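Local coordinates for endonuclease 8-like 3 (Homo sapiens, PDB 7JL5), which belongs to the endonuclease VIII-like family and carries, in this fragment, two tandem GRF zinc fingers, each built round one zinc ion, at residues Q32-P37 with E48-S53; P55-G60 with V81-K86. All coordinates share one frame; numbering follows the deposited sequence.

Contact 1 of 2, residues Q32-P37 with E48-S53. With ZN (zinc ion), chain C.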
loop_
_atom_site.group_PDB
_atom_site.type_symbol
_atom_site.label_atom_id
_atom_site.label_comp_id
_atom_site.label_asym_id
_atom_site.label_seq_id
_atom_site.Cartn_x
_atom_site.Cartn_y
_atom_site.Cartn_z
ATOM N N GLN A 32 3.776 0.342 -2.614
ATOM C CA GLN A 32 2.455 -0.224 -2.839
ATOM C C GLN A 32 1.752 0.493 -3.984
ATOM O O GLN A 32 1.943 1.692 -4.206
ATOM C CB GLN A 32 1.615 -0.124 -1.565
ATOM C CG GLN A 32 2.356 -0.546 -0.306
ATOM C CD GLN A 32 1.601 -0.199 0.962
ATOM O OE1 GLN A 32 1.354 0.972 1.252
ATOM N NE2 GLN A 32 1.228 -1.219 1.724
ATOM N N PHE A 33 0.928 -0.258 -4.711
ATOM C CA PHE A 33 0.209 0.290 -5.851
ATOM C C PHE A 33 -1.115 -0.436 -6.027
ATOM O O PHE A 33 -1.206 -1.646 -5.806
ATOM C CB PHE A 33 1.041 0.184 -7.136
ATOM C CG PHE A 33 1.339 -1.229 -7.549
ATOM C CD1 PHE A 33 2.426 -1.904 -7.021
ATOM C CD2 PHE A 33 0.529 -1.883 -8.463
ATOM C CE1 PHE A 33 2.701 -3.204 -7.397
ATOM C CE2 PHE A 33 0.800 -3.185 -8.843
ATOM C CZ PHE A 33 1.886 -3.846 -8.309
ATOM N N TYR A 34 -2.138 0.317 -6.423
ATOM C CA TYR A 34 -3.426 -0.260 -6.767
ATOM C C TYR A 34 -3.380 -0.855 -8.166
ATOM O O TYR A 34 -2.866 -0.235 -9.109
ATOM C CB TYR A 34 -4.525 0.797 -6.693
ATOM C CG TYR A 34 -4.748 1.342 -5.307
ATOM C CD1 TYR A 34 -5.123 0.506 -4.265
ATOM C CD2 TYR A 34 -4.592 2.694 -5.039
ATOM C CE1 TYR A 34 -5.331 0.998 -2.994
ATOM C CE2 TYR A 34 -4.799 3.198 -3.770
ATOM C CZ TYR A 34 -5.168 2.344 -2.751
ATOM O OH TYR A 34 -5.376 2.838 -1.483
ATOM N N ALA A 35 -3.937 -2.060 -8.288
ATOM C CA ALA A 35 -3.948 -2.806 -9.535
ATOM C C ALA A 35 -5.289 -3.508 -9.690
ATOM O O ALA A 35 -6.088 -3.593 -8.751
ATOM C CB ALA A 35 -2.804 -3.827 -9.586
ATOM N N CYS A 36 -5.520 -4.027 -10.892
ATOM C CA CYS A 36 -6.778 -4.689 -11.199
ATOM C C CYS A 36 -7.000 -5.870 -10.254
ATOM O O CYS A 36 -6.050 -6.591 -9.924
ATOM C CB CYS A 36 -6.779 -5.166 -12.653
ATOM S SG CYS A 36 -8.360 -5.786 -13.260
ATOM N N PRO A 37 -8.236 -6.097 -9.801
ATOM C CA PRO A 37 -8.494 -7.172 -8.835
ATOM C C PRO A 37 -8.807 -8.537 -9.430
ATOM O O PRO A 37 -8.916 -9.505 -8.665
ATOM C CB PRO A 37 -9.717 -6.638 -8.071
ATOM C CG PRO A 37 -10.476 -5.882 -9.124
ATOM C CD PRO A 37 -9.423 -5.246 -10.016
ATOM N N GLU A 48 -1.759 2.237 -10.387
ATOM C CA GLU A 48 -1.766 3.573 -9.794
ATOM C C GLU A 48 -1.036 3.540 -8.460
ATOM O O GLU A 48 -1.454 2.831 -7.545
ATOM C CB GLU A 48 -3.197 4.085 -9.603
ATOM C CG GLU A 48 -3.333 5.596 -9.695
ATOM C CD GLU A 48 -3.199 6.106 -11.118
ATOM O OE1 GLU A 48 -3.361 5.300 -12.060
ATOM O OE2 GLU A 48 -2.932 7.313 -11.297
ATOM N N TRP A 49 0.040 4.314 -8.343
ATOM C CA TRP A 49 0.775 4.362 -7.086
ATOM C C TRP A 49 -0.154 4.770 -5.949
ATOM O O TRP A 49 -0.885 5.760 -6.049
ATOM C CB TRP A 49 1.948 5.331 -7.195
ATOM C CG TRP A 49 3.021 4.835 -8.109
ATOM C CD1 TRP A 49 3.439 5.413 -9.269
ATOM C CD2 TRP A 49 3.803 3.645 -7.947
ATOM N NE1 TRP A 49 4.440 4.663 -9.838
ATOM C CE2 TRP A 49 4.682 3.572 -9.045
ATOM C CE3 TRP A 49 3.848 2.637 -6.980
ATOM C CZ2 TRP A 49 5.593 2.531 -9.204
ATOM C CZ3 TRP A 49 4.755 1.605 -7.138
ATOM C CH2 TRP A 49 5.616 1.561 -8.240
ATOM N N ALA A 50 -0.122 3.996 -4.863
ATOM C CA ALA A 50 -1.069 4.198 -3.775
ATOM C C ALA A 50 -0.621 5.281 -2.802
ATOM O O ALA A 50 -1.470 5.938 -2.188
ATOM C CB ALA A 50 -1.280 2.886 -3.015
ATOM N N ASP A 51 0.684 5.488 -2.649
ATOM C CA ASP A 51 1.216 6.310 -1.571
ATOM C C ASP A 51 1.278 7.796 -1.909
ATOM O O ASP A 51 1.801 8.575 -1.107
ATOM C CB ASP A 51 2.613 5.821 -1.177
ATOM C CG ASP A 51 3.623 5.950 -2.307
ATOM O OD1 ASP A 51 3.267 6.471 -3.385
ATOM O OD2 ASP A 51 4.781 5.525 -2.114
ATOM N N LEU A 52 0.755 8.209 -3.064
ATOM C CA LEU A 52 0.833 9.615 -3.445
ATOM C C LEU A 52 0.139 10.532 -2.447
ATOM O O LEU A 52 0.413 11.738 -2.440
ATOM C CB LEU A 52 0.233 9.807 -4.838
ATOM C CG LEU A 52 1.153 9.416 -5.996
ATOM C CD1 LEU A 52 0.345 9.164 -7.258
ATOM C CD2 LEU A 52 2.200 10.498 -6.235
ATOM N N SER A 53 -0.744 9.997 -1.602
ATOM C CA SER A 53 -1.424 10.790 -0.583
ATOM C C SER A 53 -1.208 10.249 0.826
ATOM O O SER A 53 -1.897 10.685 1.757
ATOM C CB SER A 53 -2.924 10.870 -0.885
ATOM O OG SER A 53 -3.612 11.584 0.129
HETATM ZN ZN ZN C . -9.579 -4.038 -14.397
#
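Ala50 sets its methyl over one face of the Tyr34 ring: CB lies 4.0 Å from the ring centroid and 24° off the normal, a CH-pi contact displaced toward the rim. The closest approach is to Tyr34 CE2, 3.6 Å from Ala50 CB. Tyr34 CG stands anti to the carbonyl carbon, beside the backbone N (chi1 -64°). On the opposite face of the sheet, which carries Phe33 and Trp49, the six-membered part of the indole meets the base of Phe33, with Trp49 CE3 3.7 Å from Phe33 CB, while Gln32 O lies at the indole edge, near its plane. The Phe33 ring itself leads away from 48-53 and stacks on Phe47. Backbone bonds set the register: Tyr34 and Glu48 bond both ways (Tyr34 N to Glu48 O 2.8 Å, Glu48 N to Tyr34 O 3.0 Å). Ala50 N then reaches Gln32 O at 3.2 Å, nearly straight at N-H (168°). Strands 32-35 and 47-49 form an antiparallel beta hairpin of the first GRF finger, and Cys36, just past 32-35, binds the zinc ion with Cys10, His13 and Cys44. Strand 32-35 is the middle of three, paired with 18-21 along its other edge; Leu19 of that strand touches the side chains of Gln32, Tyr34 and Ala50.

Contact 2 of 2, residues P55-G60 with V81-K86. With ZN (zinc ion), chain D.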
loop_
_atom_site.group_PDB
_atom_site.type_symbol
_atom_site.label_atom_id
_atom_site.label_comp_id
_atom_site.label_asym_id
_atom_site.label_seq_id
_atom_site.Cartn_x
_atom_site.Cartn_y
_atom_site.Cartn_z
ATOM N N PRO A 55 0.687 9.739 4.488
ATOM C CA PRO A 55 1.486 10.631 5.337
ATOM C C PRO A 55 2.975 10.360 5.181
ATOM O O PRO A 55 3.407 9.370 4.585
ATOM C CB PRO A 55 1.003 10.315 6.758
ATOM C CG PRO A 55 0.351 8.969 6.658
ATOM C CD PRO A 55 -0.230 8.896 5.277
ATOM N N PHE A 56 3.768 11.273 5.733
ATOM C CA PHE A 56 5.217 11.141 5.771
ATOM C C PHE A 56 5.641 10.698 7.165
ATOM O O PHE A 56 5.175 11.256 8.165
ATOM C CB PHE A 56 5.899 12.462 5.411
ATOM C CG PHE A 56 5.639 12.918 4.005
ATOM C CD1 PHE A 56 6.464 12.514 2.968
ATOM C CD2 PHE A 56 4.573 13.754 3.720
ATOM C CE1 PHE A 56 6.227 12.932 1.674
ATOM C CE2 PHE A 56 4.333 14.175 2.427
ATOM C CZ PHE A 56 5.162 13.765 1.403
ATOM N N CYS A 57 6.513 9.696 7.231
ATOM C CA CYS A 57 7.054 9.273 8.512
ATOM C C CYS A 57 8.071 10.304 9.000
ATOM O O CYS A 57 8.340 11.316 8.344
ATOM C CB CYS A 57 7.678 7.884 8.400
ATOM S SG CYS A 57 9.295 7.829 7.599
ATOM N N ASN A 58 8.649 10.043 10.169
ATOM C CA ASN A 58 9.555 11.012 10.775
ATOM C C ASN A 58 10.891 11.110 10.054
ATOM O O ASN A 58 11.662 12.029 10.348
ATOM C CB ASN A 58 9.765 10.660 12.246
ATOM C CG ASN A 58 8.507 10.851 13.071
ATOM O OD1 ASN A 58 8.012 9.916 13.697
ATOM N ND2 ASN A 58 7.977 12.069 13.062
ATOM N N HIS A 59 11.184 10.200 9.126
ATOM C CA HIS A 59 12.363 10.339 8.282
ATOM C C HIS A 59 12.155 11.327 7.142
ATOM O O HIS A 59 13.131 11.705 6.483
ATOM C CB HIS A 59 12.763 8.991 7.678
ATOM C CG HIS A 59 13.466 8.075 8.628
ATOM N ND1 HIS A 59 12.868 6.953 9.158
ATOM C CD2 HIS A 59 14.725 8.102 9.127
ATOM C CE1 HIS A 59 13.726 6.331 9.948
ATOM N NE2 HIS A 59 14.858 7.010 9.950
ATOM N N GLY A 60 10.919 11.743 6.889
ATOM C CA GLY A 60 10.595 12.490 5.696
ATOM C C GLY A 60 10.206 11.637 4.511
ATOM O O GLY A 60 10.033 12.175 3.411
ATOM N N VAL A 81 2.978 3.355 8.781
ATOM C CA VAL A 81 4.212 3.145 9.528
ATOM C C VAL A 81 5.404 3.533 8.661
ATOM O O VAL A 81 5.278 3.781 7.461
ATOM C CB VAL A 81 4.363 1.684 10.006
ATOM C CG1 VAL A 81 3.261 1.326 10.986
ATOM C CG2 VAL A 81 4.353 0.736 8.816
ATOM N N CYS A 82 6.573 3.579 9.292
ATOM C CA CYS A 82 7.814 3.826 8.572
ATOM C C CYS A 82 8.244 2.672 7.664
ATOM O O CYS A 82 8.211 1.512 8.082
ATOM C CB CYS A 82 8.963 3.999 9.562
ATOM S SG CYS A 82 10.547 4.443 8.835
ATOM N N PRO A 83 8.543 2.958 6.381
ATOM C CA PRO A 83 8.817 1.856 5.446
ATOM C C PRO A 83 10.226 1.295 5.335
ATOM O O PRO A 83 10.627 0.883 4.242
ATOM C CB PRO A 83 8.424 2.544 4.131
ATOM C CG PRO A 83 9.028 3.924 4.311
ATOM C CD PRO A 83 8.812 4.263 5.791
ATOM N N LEU A 84 10.988 1.247 6.428
ATOM C CA LEU A 84 12.419 1.001 6.322
ATOM C C LEU A 84 12.893 -0.329 6.894
ATOM O O LEU A 84 14.056 -0.688 6.679
ATOM C CB LEU A 84 13.201 2.131 7.011
ATOM C CG LEU A 84 13.365 3.433 6.230
ATOM C CD1 LEU A 84 14.361 4.339 6.940
ATOM C CD2 LEU A 84 13.808 3.172 4.802
ATOM N N GLY A 85 12.046 -1.067 7.601
ATOM C CA GLY A 85 12.495 -2.290 8.237
ATOM C C GLY A 85 12.694 -2.100 9.725
ATOM O O GLY A 85 13.235 -1.077 10.153
ATOM N N LYS A 86 12.271 -3.087 10.518
ATOM C CA LYS A 86 12.168 -2.900 11.962
ATOM C C LYS A 86 13.429 -2.284 12.555
ATOM O O LYS A 86 13.351 -1.399 13.415
ATOM C CB LYS A 86 11.865 -4.240 12.637
HETATM ZN ZN ZN D . 10.665 6.704 9.151
#
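Cys57, His59 and Cys82 are joined across the contact by a metal: no hydrogen bond links 55-60 to 81-86. The zinc ion is held by Cys57 SG at 2.4 Å, His59 ND1 at 2.2 Å and Cys82 SG at 2.3 Å. The angle at the zinc between Cys57 SG and Cys82 SG is about 111°, that between His59 ND1 and Cys82 SG about 99°; both fit tetrahedral coordination, which Cys90 SG completes. Cys82 SG is anti to its backbone N (chi1 -175°), which directs the sulfur to the metal beside the edge of the imidazole; Cys57 SG lies near the plane of that ring too. Leu84 CD1 lies over one face of the His59 ring, offset toward the rim, 3.9 Å from the ring centroid in a CH-pi contact, the two side chains reaching toward each other tip to tip. The Pro83 ring brings CD to 4.0 Å from Cys57 SG. Within 55-60, a type I turn from Cys57 to Gly60 is closed by Gly60 N to Cys57 O, and His59 N donates to Cys57 SG at 3.4 Å. Cys57 SG is thus gripped by the metal and by an N-H, a second-shell bond that would be expected to temper the charge of the thiolate. Such a Cys-His-Cys-Cys site, its ligands drawn from loops flanking short antiparallel strands, is characteristic of the GRF zinc finger, a member of the zinc beta-ribbon group.

In the fold
Contacts 1 and 2 belong to successive GRF fingers and follow one another along the chain: 48-53 ends one residue before 55-60 begins, with Phe54 as the intervening residue. Their centres are about 18 Å apart and their segments make no other touch. The metals lie farther apart, the two zinc ions being 32.9 Å from each other, which places the sites toward distant ends of the tandem. Contact 1 is strand pairing in the first finger, with Cys36 at its end binding that finger's zinc; contact 2 is the metal site of the second. Gln32 of the first finger donates from NE2 to Met65 O on strand 64-67 of the second, and its side chain also touches the connecting Phe54.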